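Local coordinates for L-Ala-D/L-Glu Epimerase (Escherichia coli, PDB 1JPD), which belongs to the enolase superfamily, pairing an N-terminal mandelate racemase/muconate lactonizing enzyme-type domain with an enolase-like C-terminal domain of the TIM-barrel kind, at residues Pro119-Thr124 against Thr319-Leu324; Ile123-Val128 against Phe298-Gly303; Thr282-Ser287 against Val309-Ala314; Met246-Leu251 against Ser273-Cys278. One frame throughout, in Å; residues are numbered along the deposited sequence.

Interactions 1, 2 and 4 all belong to the barrel sheet and its short antiparallel C-terminal extension, while interaction 3 lies beside it, where a helix start meets a loop. Interactions 2 and 4 are buried. In interaction 4 parallel strands are laced by backbone bonds and lined mostly with apolar side chains, whereas interaction 2 joins the first and last barrel strands through one direct hydrogen bond and a water held by an aspartate. Interaction 1 uses the same strand, 121-128, as interaction 2, but pairs it antiparallel with the C-terminal strand and is only partly buried. Interaction 3, also partly buried, depends on a carboxylate that grips a serine and a valine methyl over a guanidinium, and its Arg-284 reaches the N-terminal domain.

Interaction 1 of 4, residues Pro119-Thr124 against Thr319-Leu324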
loop_
_atom_site.group_PDB
_atom_site.type_symbol
_atom_site.label_atom_id
_atom_site.label_comp_id
_atom_site.label_asym_id
_atom_site.label_seq_id
_atom_site.Cartn_x
_atom_site.Cartn_y
_atom_site.Cartn_z
ATOM N N PRO A 119 -12.748 9.360 -8.053
ATOM C CA PRO A 119 -12.804 9.537 -9.504
ATOM C C PRO A 119 -13.348 8.263 -10.136
ATOM O O PRO A 119 -13.507 7.252 -9.457
ATOM C CB PRO A 119 -11.347 9.804 -9.873
ATOM C CG PRO A 119 -10.595 9.039 -8.837
ATOM C CD PRO A 119 -11.356 9.371 -7.578
ATOM N N GLU A 120 -13.635 8.308 -11.428
ATOM C CA GLU A 120 -14.171 7.140 -12.109
ATOM C C GLU A 120 -13.063 6.162 -12.490
ATOM O O GLU A 120 -13.290 4.956 -12.607
ATOM C CB GLU A 120 -14.939 7.582 -13.351
ATOM C CG GLU A 120 -15.677 6.467 -14.046
ATOM C CD GLU A 120 -16.583 6.987 -15.134
ATOM O OE1 GLU A 120 -16.067 7.586 -16.107
ATOM O OE2 GLU A 120 -17.813 6.804 -15.011
ATOM N N THR A 121 -11.861 6.689 -12.678
ATOM C CA THR A 121 -10.721 5.864 -13.041
ATOM C C THR A 121 -9.503 6.289 -12.231
ATOM O O THR A 121 -9.256 7.481 -12.046
ATOM C CB THR A 121 -10.405 5.990 -14.544
ATOM O OG1 THR A 121 -11.517 5.506 -15.308
ATOM C CG2 THR A 121 -9.170 5.189 -14.901
ATOM N N VAL A 122 -8.754 5.307 -11.737
ATOM C CA VAL A 122 -7.558 5.574 -10.947
ATOM C C VAL A 122 -6.344 4.951 -11.624
ATOM O O VAL A 122 -6.363 3.767 -11.970
ATOM C CB VAL A 122 -7.671 4.965 -9.527
ATOM C CG1 VAL A 122 -6.369 5.179 -8.771
ATOM C CG2 VAL A 122 -8.843 5.579 -8.773
ATOM N N ILE A 123 -5.294 5.747 -11.817
ATOM C CA ILE A 123 -4.060 5.259 -12.435
ATOM C C ILE A 123 -3.285 4.460 -11.393
ATOM O O ILE A 123 -2.952 4.978 -10.324
ATOM C CB ILE A 123 -3.151 6.424 -12.937
ATOM C CG1 ILE A 123 -3.835 7.171 -14.089
ATOM C CG2 ILE A 123 -1.790 5.877 -13.391
ATOM C CD1 ILE A 123 -3.012 8.316 -14.667
ATOM N N THR A 124 -3.008 3.199 -11.708
ATOM C CA THR A 124 -2.274 2.336 -10.797
ATOM C C THR A 124 -0.953 1.911 -11.413
ATOM O O THR A 124 -0.852 1.702 -12.615
ATOM C CB THR A 124 -3.098 1.081 -10.412
ATOM O OG1 THR A 124 -3.342 0.272 -11.570
ATOM C CG2 THR A 124 -4.428 1.501 -9.814
ATOM N N THR A 319 -5.048 -3.117 -17.584
ATOM C CA THR A 319 -3.637 -2.734 -17.515
ATOM C C THR A 319 -3.395 -1.269 -17.107
ATOM O O THR A 319 -3.686 -0.339 -17.862
ATOM C CB THR A 319 -2.907 -3.012 -18.855
ATOM O OG1 THR A 319 -2.935 -4.419 -19.147
ATOM C CG2 THR A 319 -1.455 -2.565 -18.762
ATOM N N GLY A 320 -2.874 -1.079 -15.894
ATOM C CA GLY A 320 -2.573 0.255 -15.404
ATOM C C GLY A 320 -3.744 1.072 -14.899
ATOM O O GLY A 320 -3.579 2.254 -14.571
ATOM N N GLU A 321 -4.927 0.471 -14.821
ATOM C CA GLU A 321 -6.087 1.218 -14.348
ATOM C C GLU A 321 -7.015 0.464 -13.408
ATOM O O GLU A 321 -7.173 -0.753 -13.488
ATOM C CB GLU A 321 -6.915 1.722 -15.534
ATOM C CG GLU A 321 -6.114 2.393 -16.625
ATOM C CD GLU A 321 -6.990 2.986 -17.706
ATOM O OE1 GLU A 321 -7.922 2.290 -18.168
ATOM O OE2 GLU A 321 -6.738 4.147 -18.095
ATOM N N LEU A 322 -7.637 1.223 -12.519
ATOM C CA LEU A 322 -8.592 0.692 -11.569
ATOM C C LEU A 322 -9.874 1.449 -11.867
ATOM O O LEU A 322 -9.940 2.664 -11.669
ATOM C CB LEU A 322 -8.132 0.970 -10.136
ATOM C CG LEU A 322 -9.168 0.712 -9.044
ATOM C CD1 LEU A 322 -9.646 -0.730 -9.109
ATOM C CD2 LEU A 322 -8.556 1.028 -7.695
ATOM N N HIS A 323 -10.884 0.738 -12.358
ATOM C CA HIS A 323 -12.162 1.358 -12.702
ATOM C C HIS A 323 -13.169 1.294 -11.567
ATOM O O HIS A 323 -13.570 0.215 -11.139
ATOM C CB HIS A 323 -12.742 0.682 -13.942
ATOM C CG HIS A 323 -11.833 0.739 -15.127
ATOM N ND1 HIS A 323 -11.542 1.917 -15.783
ATOM C CD2 HIS A 323 -11.112 -0.225 -15.745
ATOM C CE1 HIS A 323 -10.679 1.674 -16.752
ATOM N NE2 HIS A 323 -10.401 0.382 -16.750
ATOM N N LEU A 324 -13.580 2.462 -11.086
ATOM C CA LEU A 324 -14.537 2.547 -9.990
ATOM C C LEU A 324 -15.941 2.926 -10.488
ATOM O O LEU A 324 -16.091 3.199 -11.701
ATOM C CB LEU A 324 -14.041 3.571 -8.957
ATOM C CG LEU A 324 -12.636 3.338 -8.375
ATOM C CD1 LEU A 324 -12.274 4.435 -7.378
ATOM C CD2 LEU A 324 -12.588 1.979 -7.699
ATOM O OXT LEU A 324 -16.880 2.946 -9.662
HETATM O O HOH W 1 -13.874 3.752 -15.305
#
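Val-122 and Leu-322 form the hydrogen-bonded pair at the middle of a short antiparallel ladder: Val-122 N donates to Leu-322 O and Leu-322 N to Val-122 O, each at 2.9 Å. The ladder is finished by Leu-324 N on Glu-120 O at one end and Thr-124 N on Gly-320 O at the other.

Leu-324, the C-terminal residue, can be followed outward. Its CB lies 3.8 Å from Pro-119 O, and CG, anti to the carbonyl carbon (chi1 -56°), continues past the same oxygen. From there CD1 touches twice, 3.7 Å from Pro-119 O and 3.9 Å from CG2 of Val-122, whose side chain it crosses obliquely. On the face that Val-122 shares with Leu-322, CG2 of Thr-124 meets Leu-322 CB at 3.8 Å, the two side chains nearly perpendicular.

The face with Thr-121 and His-323 carries the polar contacts. These two side chains lie side by side and point the same way, with Thr-121 OG1 near the plane of the imidazole, at its edge. A water links them: it is 2.9 Å from Thr-121 OG1, 3.0 Å from His-323 ND1, and donates to Glu-120 O. The far ring nitrogen, NE2, is bonded to Thr-318, so both ring nitrogens have a polar partner, which should limit rotation of the ring.

In the fold, strand 321-323 lies between barrel strand 121-128 and strand 316-318, so the chain terminus forms a small antiparallel extension of the otherwise parallel barrel sheet.

Interaction 2 of 4, residues Ile123-Val128 against Phe298-Gly303; sequences ITAQTV and FADLDG
Ala-125 and Ala-299 meet where the backbones of residues 123-126 and 299-302 run 53° apart in direction, and a hydrogen bond of 3.1 Å joins Ala-125 N to Ala-299 O. The same oxygen also receives a CA-H contact from Thr-124, and Ala-299 CB packs 3.5 Å from Ile-123 O.

Beyond this point the carboxylate ends of two aspartates come near the first segment. Asp-300 has CG anti to its backbone N (chi1 -173°), and its OD1 comes to 3.9 Å from Ala-125 CB while OD2 forms a salt bridge with Lys-152. In Asp-302, whose CB is directed at the first segment, CG lies between the backbone N and the carbonyl carbon (chi1 73°). Asp-302 OD1 accepts from a water at 2.7 Å, and that water in turn accepts from Thr-127 N, also at 2.7 Å. OD2 is bonded to Trp-306, so both carboxylate oxygens of this buried group have donors.

Strand 121-128 and strand 298-299 are the first and last of the barrel, and their meeting closes it. Strand 150-154 flanks the one and strand 273-276 the other, with Leu-301 packed on Leu-276 and on Leu-322 of strand 321-323.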
loop_
_atom_site.group_PDB
_atom_site.type_symbol
_atom_site.label_atom_id
_atom_site.label_comp_id
_atom_site.label_asym_id
_atom_site.label_seq_id
_atom_site.Cartn_x
_atom_site.Cartn_y
_atom_site.Cartn_z
ATOM N N ILE A 123 -5.294 5.747 -11.817
ATOM C CA ILE A 123 -4.060 5.259 -12.435
ATOM C C ILE A 123 -3.285 4.460 -11.393
ATOM O O ILE A 123 -2.952 4.978 -10.324
ATOM C CB ILE A 123 -3.151 6.424 -12.937
ATOM C CG1 ILE A 123 -3.835 7.171 -14.089
ATOM C CG2 ILE A 123 -1.790 5.877 -13.391
ATOM C CD1 ILE A 123 -3.012 8.316 -14.667
ATOM N N THR A 124 -3.008 3.199 -11.708
ATOM C CA THR A 124 -2.274 2.336 -10.797
ATOM C C THR A 124 -0.953 1.911 -11.413
ATOM O O THR A 124 -0.852 1.702 -12.615
ATOM C CB THR A 124 -3.098 1.081 -10.412
ATOM O OG1 THR A 124 -3.342 0.272 -11.570
ATOM C CG2 THR A 124 -4.428 1.501 -9.814
ATOM N N ALA A 125 0.063 1.791 -10.573
ATOM C CA ALA A 125 1.384 1.419 -11.031
ATOM C C ALA A 125 1.465 -0.008 -11.548
ATOM O O ALA A 125 1.049 -0.949 -10.877
ATOM C CB ALA A 125 2.377 1.613 -9.911
ATOM N N GLN A 126 1.998 -0.159 -12.754
ATOM C CA GLN A 126 2.178 -1.472 -13.339
ATOM C C GLN A 126 3.615 -1.864 -13.081
ATOM O O GLN A 126 4.535 -1.076 -13.314
ATOM C CB GLN A 126 1.917 -1.444 -14.837
ATOM C CG GLN A 126 0.473 -1.662 -15.171
ATOM C CD GLN A 126 -0.013 -3.060 -14.809
ATOM O OE1 GLN A 126 -1.184 -3.243 -14.484
ATOM N NE2 GLN A 126 0.875 -4.049 -14.884
ATOM N N THR A 127 3.814 -3.079 -12.592
ATOM C CA THR A 127 5.152 -3.531 -12.298
ATOM C C THR A 127 5.913 -4.000 -13.526
ATOM O O THR A 127 5.383 -4.725 -14.361
ATOM C CB THR A 127 5.146 -4.689 -11.275
ATOM O OG1 THR A 127 4.656 -4.215 -10.018
ATOM C CG2 THR A 127 6.556 -5.246 -11.088
ATOM N N VAL A 128 7.158 -3.547 -13.631
ATOM C CA VAL A 128 8.058 -3.965 -14.684
ATOM C C VAL A 128 9.079 -4.706 -13.835
ATOM O O VAL A 128 9.881 -4.096 -13.128
ATOM C CB VAL A 128 8.751 -2.785 -15.380
ATOM C CG1 VAL A 128 9.774 -3.311 -16.371
ATOM C CG2 VAL A 128 7.724 -1.919 -16.094
ATOM N N PHE A 298 0.665 9.110 -6.287
ATOM C CA PHE A 298 0.690 7.838 -6.997
ATOM C C PHE A 298 -0.156 6.828 -6.248
ATOM O O PHE A 298 -0.206 6.843 -5.023
ATOM C CB PHE A 298 2.118 7.298 -7.113
ATOM C CG PHE A 298 3.072 8.246 -7.772
ATOM C CD1 PHE A 298 3.894 9.069 -7.008
ATOM C CD2 PHE A 298 3.126 8.345 -9.160
ATOM C CE1 PHE A 298 4.754 9.975 -7.615
ATOM C CE2 PHE A 298 3.982 9.249 -9.775
ATOM C CZ PHE A 298 4.796 10.066 -9.002
ATOM N N ALA A 299 -0.828 5.960 -6.992
ATOM C CA ALA A 299 -1.649 4.924 -6.391
ATOM C C ALA A 299 -1.135 3.574 -6.873
ATOM O O ALA A 299 -1.108 3.307 -8.074
ATOM C CB ALA A 299 -3.105 5.096 -6.793
ATOM N N ASP A 300 -0.705 2.738 -5.936
ATOM C CA ASP A 300 -0.225 1.402 -6.267
ATOM C C ASP A 300 -1.203 0.458 -5.562
ATOM O O ASP A 300 -0.940 -0.017 -4.452
ATOM C CB ASP A 300 1.204 1.212 -5.750
ATOM C CG ASP A 300 1.822 -0.093 -6.214
ATOM O OD1 ASP A 300 1.204 -0.776 -7.058
ATOM O OD2 ASP A 300 2.929 -0.441 -5.743
ATOM N N LEU A 301 -2.340 0.203 -6.215
ATOM C CA LEU A 301 -3.389 -0.631 -5.635
ATOM C C LEU A 301 -3.752 -1.893 -6.402
ATOM O O LEU A 301 -4.814 -2.464 -6.158
ATOM C CB LEU A 301 -4.665 0.196 -5.470
ATOM C CG LEU A 301 -4.588 1.543 -4.748
ATOM C CD1 LEU A 301 -5.873 2.333 -4.994
ATOM C CD2 LEU A 301 -4.365 1.312 -3.260
ATOM N N ASP A 302 -2.896 -2.354 -7.306
ATOM C CA ASP A 302 -3.259 -3.537 -8.074
ATOM C C ASP A 302 -2.996 -4.885 -7.396
ATOM O O ASP A 302 -2.981 -5.923 -8.051
ATOM C CB ASP A 302 -2.609 -3.496 -9.476
ATOM C CG ASP A 302 -1.110 -3.770 -9.458
ATOM O OD1 ASP A 302 -0.524 -3.823 -10.562
ATOM O OD2 ASP A 302 -0.520 -3.935 -8.365
ATOM N N GLY A 303 -2.812 -4.876 -6.083
ATOM C CA GLY A 303 -2.577 -6.124 -5.376
ATOM C C GLY A 303 -3.492 -7.261 -5.816
ATOM O O GLY A 303 -3.021 -8.364 -6.087
HETATM O O HOH W 2 1.945 -4.676 -11.363
#

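Interaction 3 of 4, residues Thr282-Ser287 against Val309-Ala314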
loop_
_atom_site.group_PDB
_atom_site.type_symbol
_atom_site.label_atom_id
_atom_site.label_comp_id
_atom_site.label_asym_id
_atom_site.label_seq_id
_atom_site.Cartn_x
_atom_site.Cartn_y
_atom_site.Cartn_z
ATOM N N THR A 282 -7.228 -9.046 -1.519
ATOM C CA THR A 282 -8.411 -9.168 -2.372
ATOM C C THR A 282 -8.961 -7.754 -2.515
ATOM O O THR A 282 -8.474 -6.827 -1.850
ATOM C CB THR A 282 -9.516 -10.046 -1.748
ATOM O OG1 THR A 282 -10.162 -9.322 -0.695
ATOM C CG2 THR A 282 -8.936 -11.334 -1.198
ATOM N N SER A 283 -9.972 -7.585 -3.364
ATOM C CA SER A 283 -10.556 -6.264 -3.572
ATOM C C SER A 283 -11.006 -5.612 -2.269
ATOM O O SER A 283 -11.028 -4.385 -2.160
ATOM C CB SER A 283 -11.735 -6.345 -4.538
ATOM O OG SER A 283 -11.296 -6.690 -5.839
ATOM N N ARG A 284 -11.346 -6.431 -1.277
ATOM C CA ARG A 284 -11.800 -5.913 0.007
ATOM C C ARG A 284 -10.819 -4.924 0.615
ATOM O O ARG A 284 -11.221 -3.899 1.156
ATOM C CB ARG A 284 -12.049 -7.064 0.991
ATOM C CG ARG A 284 -13.371 -7.808 0.767
ATOM C CD ARG A 284 -13.563 -8.929 1.780
ATOM N NE ARG A 284 -12.428 -9.844 1.748
ATOM C CZ ARG A 284 -12.512 -11.159 1.906
ATOM N NH1 ARG A 284 -13.691 -11.729 2.121
ATOM N NH2 ARG A 284 -11.419 -11.905 1.816
ATOM N N ALA A 285 -9.529 -5.222 0.512
ATOM C CA ALA A 285 -8.509 -4.347 1.078
ATOM C C ALA A 285 -8.304 -3.072 0.267
ATOM O O ALA A 285 -8.021 -2.018 0.831
ATOM C CB ALA A 285 -7.183 -5.099 1.221
ATOM N N ILE A 286 -8.441 -3.161 -1.053
ATOM C CA ILE A 286 -8.269 -1.981 -1.887
ATOM C C ILE A 286 -9.424 -1.021 -1.603
ATOM O O ILE A 286 -9.204 0.167 -1.347
ATOM C CB ILE A 286 -8.242 -2.346 -3.386
ATOM C CG1 ILE A 286 -7.158 -3.391 -3.647
ATOM C CG2 ILE A 286 -7.930 -1.116 -4.214
ATOM C CD1 ILE A 286 -5.765 -2.953 -3.183
ATOM N N SER A 287 -10.651 -1.544 -1.628
ATOM C CA SER A 287 -11.843 -0.738 -1.357
ATOM C C SER A 287 -11.670 0.050 -0.067
ATOM O O SER A 287 -12.014 1.225 -0.004
ATOM C CB SER A 287 -13.089 -1.623 -1.218
ATOM O OG SER A 287 -13.370 -2.329 -2.414
ATOM N N VAL A 309 -7.587 -15.699 -8.609
ATOM C CA VAL A 309 -8.991 -15.332 -8.530
ATOM C C VAL A 309 -9.112 -14.291 -7.434
ATOM O O VAL A 309 -8.194 -14.114 -6.633
ATOM C CB VAL A 309 -9.885 -16.540 -8.184
ATOM C CG1 VAL A 309 -9.965 -17.487 -9.377
ATOM C CG2 VAL A 309 -9.330 -17.267 -6.967
ATOM N N ASP A 310 -10.247 -13.604 -7.408
ATOM C CA ASP A 310 -10.499 -12.555 -6.429
ATOM C C ASP A 310 -11.866 -12.820 -5.801
ATOM O O ASP A 310 -12.537 -13.803 -6.131
ATOM C CB ASP A 310 -10.495 -11.195 -7.142
ATOM C CG ASP A 310 -10.463 -10.010 -6.183
ATOM O OD1 ASP A 310 -10.534 -10.195 -4.948
ATOM O OD2 ASP A 310 -10.371 -8.870 -6.677
ATOM N N VAL A 311 -12.276 -11.950 -4.889
ATOM C CA VAL A 311 -13.573 -12.102 -4.265
ATOM C C VAL A 311 -14.623 -11.870 -5.340
ATOM O O VAL A 311 -14.300 -11.525 -6.476
ATOM C CB VAL A 311 -13.767 -11.094 -3.126
ATOM C CG1 VAL A 311 -12.912 -11.490 -1.945
ATOM C CG2 VAL A 311 -13.406 -9.697 -3.601
ATOM N N GLU A 312 -15.881 -12.065 -4.979
ATOM C CA GLU A 312 -16.974 -11.892 -5.916
ATOM C C GLU A 312 -18.038 -11.079 -5.186
ATOM O O GLU A 312 -18.574 -11.528 -4.182
ATOM C CB GLU A 312 -17.517 -13.271 -6.289
ATOM C CG GLU A 312 -18.181 -13.376 -7.648
ATOM C CD GLU A 312 -18.718 -14.779 -7.906
ATOM O OE1 GLU A 312 -19.614 -15.227 -7.153
ATOM O OE2 GLU A 312 -18.235 -15.436 -8.857
ATOM N N PRO A 313 -18.333 -9.857 -5.658
ATOM C CA PRO A 313 -17.770 -9.163 -6.821
ATOM C C PRO A 313 -16.399 -8.564 -6.520
ATOM O O PRO A 313 -16.041 -8.336 -5.363
ATOM C CB PRO A 313 -18.801 -8.082 -7.090
ATOM C CG PRO A 313 -19.159 -7.664 -5.700
ATOM C CD PRO A 313 -19.344 -9.007 -5.002
ATOM N N ALA A 314 -15.650 -8.292 -7.578
ATOM C CA ALA A 314 -14.324 -7.728 -7.448
ATOM C C ALA A 314 -14.249 -6.379 -8.134
ATOM O O ALA A 314 -15.139 -6.014 -8.901
ATOM C CB ALA A 314 -13.310 -8.668 -8.062
#
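Asp-310 presents its carboxylate to Ser-283 like a fork, one oxygen for the backbone and one for the hydroxyl. OD1 accepts from Ser-283 N at 3.1 Å through its syn lone pair, a fairly straight bond (164° at the hydrogen). OD2 accepts from Ser-283 OG, which approaches on the syn side but 24° out of the carboxylate plane. CG of Asp-310 is anti to its backbone N (chi1 -168°), which carries it out toward the helix start. Ser-283 OG is also hydrogen-bonded to Leu-315 N.

Val-311, the next residue, spreads its two methyls over different neighbours. CG2 rests 3.9 Å from Ser-283 CB. CG1 reaches Thr-282 CB at 3.7 Å, where the two side chains cross at about a right angle, and also sits above the guanidinium of Arg-284, over its centre and 3.9 Å from CZ. The arginine thus offers a flat face to a methyl group and keeps its N-H groups for other partners: NH2 forms salt bridges with Glu-47 and Glu-12. Further along the loop, Ala-314 CB lies 3.6 Å from Ser-283 OG.

Thr-282 is the N-cap of helix 283-289, its OG1 accepting from Arg-284 N at 3.2 Å and also bonded to Glu-47. With Asp-310 accepting from Ser-283 N, two side chains satisfy amides of the helix's first turn. A carboxylate here should be favoured by the partial positive charge of the helix start, and the acidic residues on Arg-284, from strands 6-15 and 42-48, carry the polar network into the N-terminal domain.

Interaction 4 of 4, residues Met246-Leu251 against Ser273-Cys278; sequences MVNIKL and SLMLGC
Met-246 and Ser-273 begin a parallel ladder that continues to Ile-249 and Leu-276, the strand axes 25° apart. Ile-249 bonds through both its backbone N and O: its O accepts from Gly-277 N at 2.8 Å, and its N donates to Met-275 O at 2.9 Å. The bond from Met-275 N to Val-247 O is weak.

On one face Val-247 and Leu-274 lie side by side, CG2 to CD2 at 3.7 Å, and Ile-249 CD1 meets Leu-274 CD1. On the other, SD of Met-246 is 3.8 Å from Met-275 CB. Met-275, extended with CG anti to its backbone N (chi1 -177°), passes Asn-248 at a slant, its SD 3.5 Å from Asn-248 ND2. The Lys-250 chain runs over the Gly-277 to Cys-278 peptide, CG 3.6 Å from Gly-277 C.

In the next shell, Glu-205 takes a hydrogen bond from Asn-248 ND2 and so orients the amide, while Glu-245 O binds Ser-273 OG. One water joins Leu-251 N to Gly-277 O.

Helix 257-269 makes the right-handed beta-alpha-beta crossover between the strands and packs on Ile-249 and Leu-274. Strands 225-227 and 298-299 flank the pair, and Met-203 meets both methionines from strand 203-205.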
loop_
_atom_site.group_PDB
_atom_site.type_symbol
_atom_site.label_atom_id
_atom_site.label_comp_id
_atom_site.label_asym_id
_atom_site.label_seq_id
_atom_site.Cartn_x
_atom_site.Cartn_y
_atom_site.Cartn_z
ATOM N N MET A 246 8.729 11.736 0.196
ATOM C CA MET A 246 7.420 11.075 0.132
ATOM C C MET A 246 7.312 9.856 1.057
ATOM O O MET A 246 8.317 9.221 1.380
ATOM C CB MET A 246 7.163 10.638 -1.317
ATOM C CG MET A 246 5.810 10.011 -1.599
ATOM S SD MET A 246 5.738 9.463 -3.329
ATOM C CE MET A 246 5.777 11.072 -4.174
ATOM N N VAL A 247 6.092 9.537 1.480
ATOM C CA VAL A 247 5.856 8.375 2.331
ATOM C C VAL A 247 4.849 7.475 1.633
ATOM O O VAL A 247 3.888 7.961 1.043
ATOM C CB VAL A 247 5.288 8.769 3.720
ATOM C CG1 VAL A 247 6.269 9.661 4.455
ATOM C CG2 VAL A 247 3.951 9.471 3.561
ATOM N N ASN A 248 5.077 6.168 1.677
ATOM C CA ASN A 248 4.163 5.212 1.057
ATOM C C ASN A 248 3.220 4.696 2.149
ATOM O O ASN A 248 3.634 3.941 3.030
ATOM C CB ASN A 248 4.958 4.049 0.457
ATOM C CG ASN A 248 4.076 3.032 -0.247
ATOM O OD1 ASN A 248 3.005 2.677 0.244
ATOM N ND2 ASN A 248 4.534 2.542 -1.390
ATOM N N ILE A 249 1.961 5.115 2.099
ATOM C CA ILE A 249 0.967 4.702 3.091
ATOM C C ILE A 249 0.311 3.367 2.741
ATOM O O ILE A 249 -0.183 3.183 1.629
ATOM C CB ILE A 249 -0.166 5.757 3.225
ATOM C CG1 ILE A 249 0.414 7.093 3.686
ATOM C CG2 ILE A 249 -1.227 5.265 4.211
ATOM C CD1 ILE A 249 -0.581 8.246 3.626
ATOM N N LYS A 250 0.315 2.442 3.698
ATOM C CA LYS A 250 -0.312 1.128 3.532
ATOM C C LYS A 250 -1.092 0.834 4.798
ATOM O O LYS A 250 -0.552 0.943 5.906
ATOM C CB LYS A 250 0.729 0.038 3.318
ATOM C CG LYS A 250 1.405 0.108 1.981
ATOM C CD LYS A 250 2.328 -1.072 1.775
ATOM C CE LYS A 250 3.043 -0.944 0.457
ATOM N NZ LYS A 250 3.900 -2.116 0.174
ATOM N N LEU A 251 -2.357 0.461 4.637
ATOM C CA LEU A 251 -3.211 0.185 5.790
ATOM C C LEU A 251 -2.682 -0.889 6.741
ATOM O O LEU A 251 -2.884 -0.789 7.949
ATOM C CB LEU A 251 -4.626 -0.177 5.330
ATOM C CG LEU A 251 -5.323 0.872 4.463
ATOM C CD1 LEU A 251 -6.808 0.549 4.419
ATOM C CD2 LEU A 251 -5.096 2.265 5.019
ATOM N N SER A 273 5.060 14.393 0.482
ATOM C CA SER A 273 4.122 14.084 -0.592
ATOM C C SER A 273 3.624 12.679 -0.235
ATOM O O SER A 273 4.289 11.957 0.512
ATOM C CB SER A 273 4.819 14.103 -1.963
ATOM O OG SER A 273 6.106 13.517 -1.913
ATOM N N LEU A 274 2.465 12.283 -0.744
ATOM C CA LEU A 274 1.932 10.973 -0.392
ATOM C C LEU A 274 1.802 9.993 -1.538
ATOM O O LEU A 274 1.673 10.371 -2.699
ATOM C CB LEU A 274 0.551 11.115 0.261
ATOM C CG LEU A 274 0.345 12.101 1.411
ATOM C CD1 LEU A 274 -1.085 11.974 1.908
ATOM C CD2 LEU A 274 1.338 11.825 2.531
ATOM N N MET A 275 1.826 8.718 -1.181
ATOM C CA MET A 275 1.660 7.637 -2.133
ATOM C C MET A 275 0.787 6.619 -1.405
ATOM O O MET A 275 0.882 6.488 -0.189
ATOM C CB MET A 275 3.005 7.019 -2.481
ATOM C CG MET A 275 2.886 5.947 -3.528
ATOM S SD MET A 275 4.431 5.083 -3.802
ATOM C CE MET A 275 3.822 3.713 -4.744
ATOM N N LEU A 276 -0.081 5.921 -2.128
ATOM C CA LEU A 276 -0.938 4.921 -1.501
ATOM C C LEU A 276 -0.525 3.554 -2.018
ATOM O O LEU A 276 -0.555 3.313 -3.224
ATOM C CB LEU A 276 -2.415 5.179 -1.827
ATOM C CG LEU A 276 -3.441 4.188 -1.248
ATOM C CD1 LEU A 276 -3.418 4.257 0.264
ATOM C CD2 LEU A 276 -4.843 4.514 -1.758
ATOM N N GLY A 277 -0.123 2.665 -1.111
ATOM C CA GLY A 277 0.291 1.330 -1.512
ATOM C C GLY A 277 -0.641 0.249 -1.006
ATOM O O GLY A 277 -1.707 0.529 -0.462
ATOM N N CYS A 278 -0.240 -1.000 -1.179
ATOM C CA CYS A 278 -1.056 -2.113 -0.727
ATOM C C CYS A 278 -0.154 -3.321 -0.647
ATOM O O CYS A 278 0.986 -3.277 -1.095
ATOM C CB CYS A 278 -2.166 -2.404 -1.733
ATOM S SG CYS A 278 -1.541 -3.212 -3.258
HETATM O O HOH W 3 -2.996 -0.296 1.977
#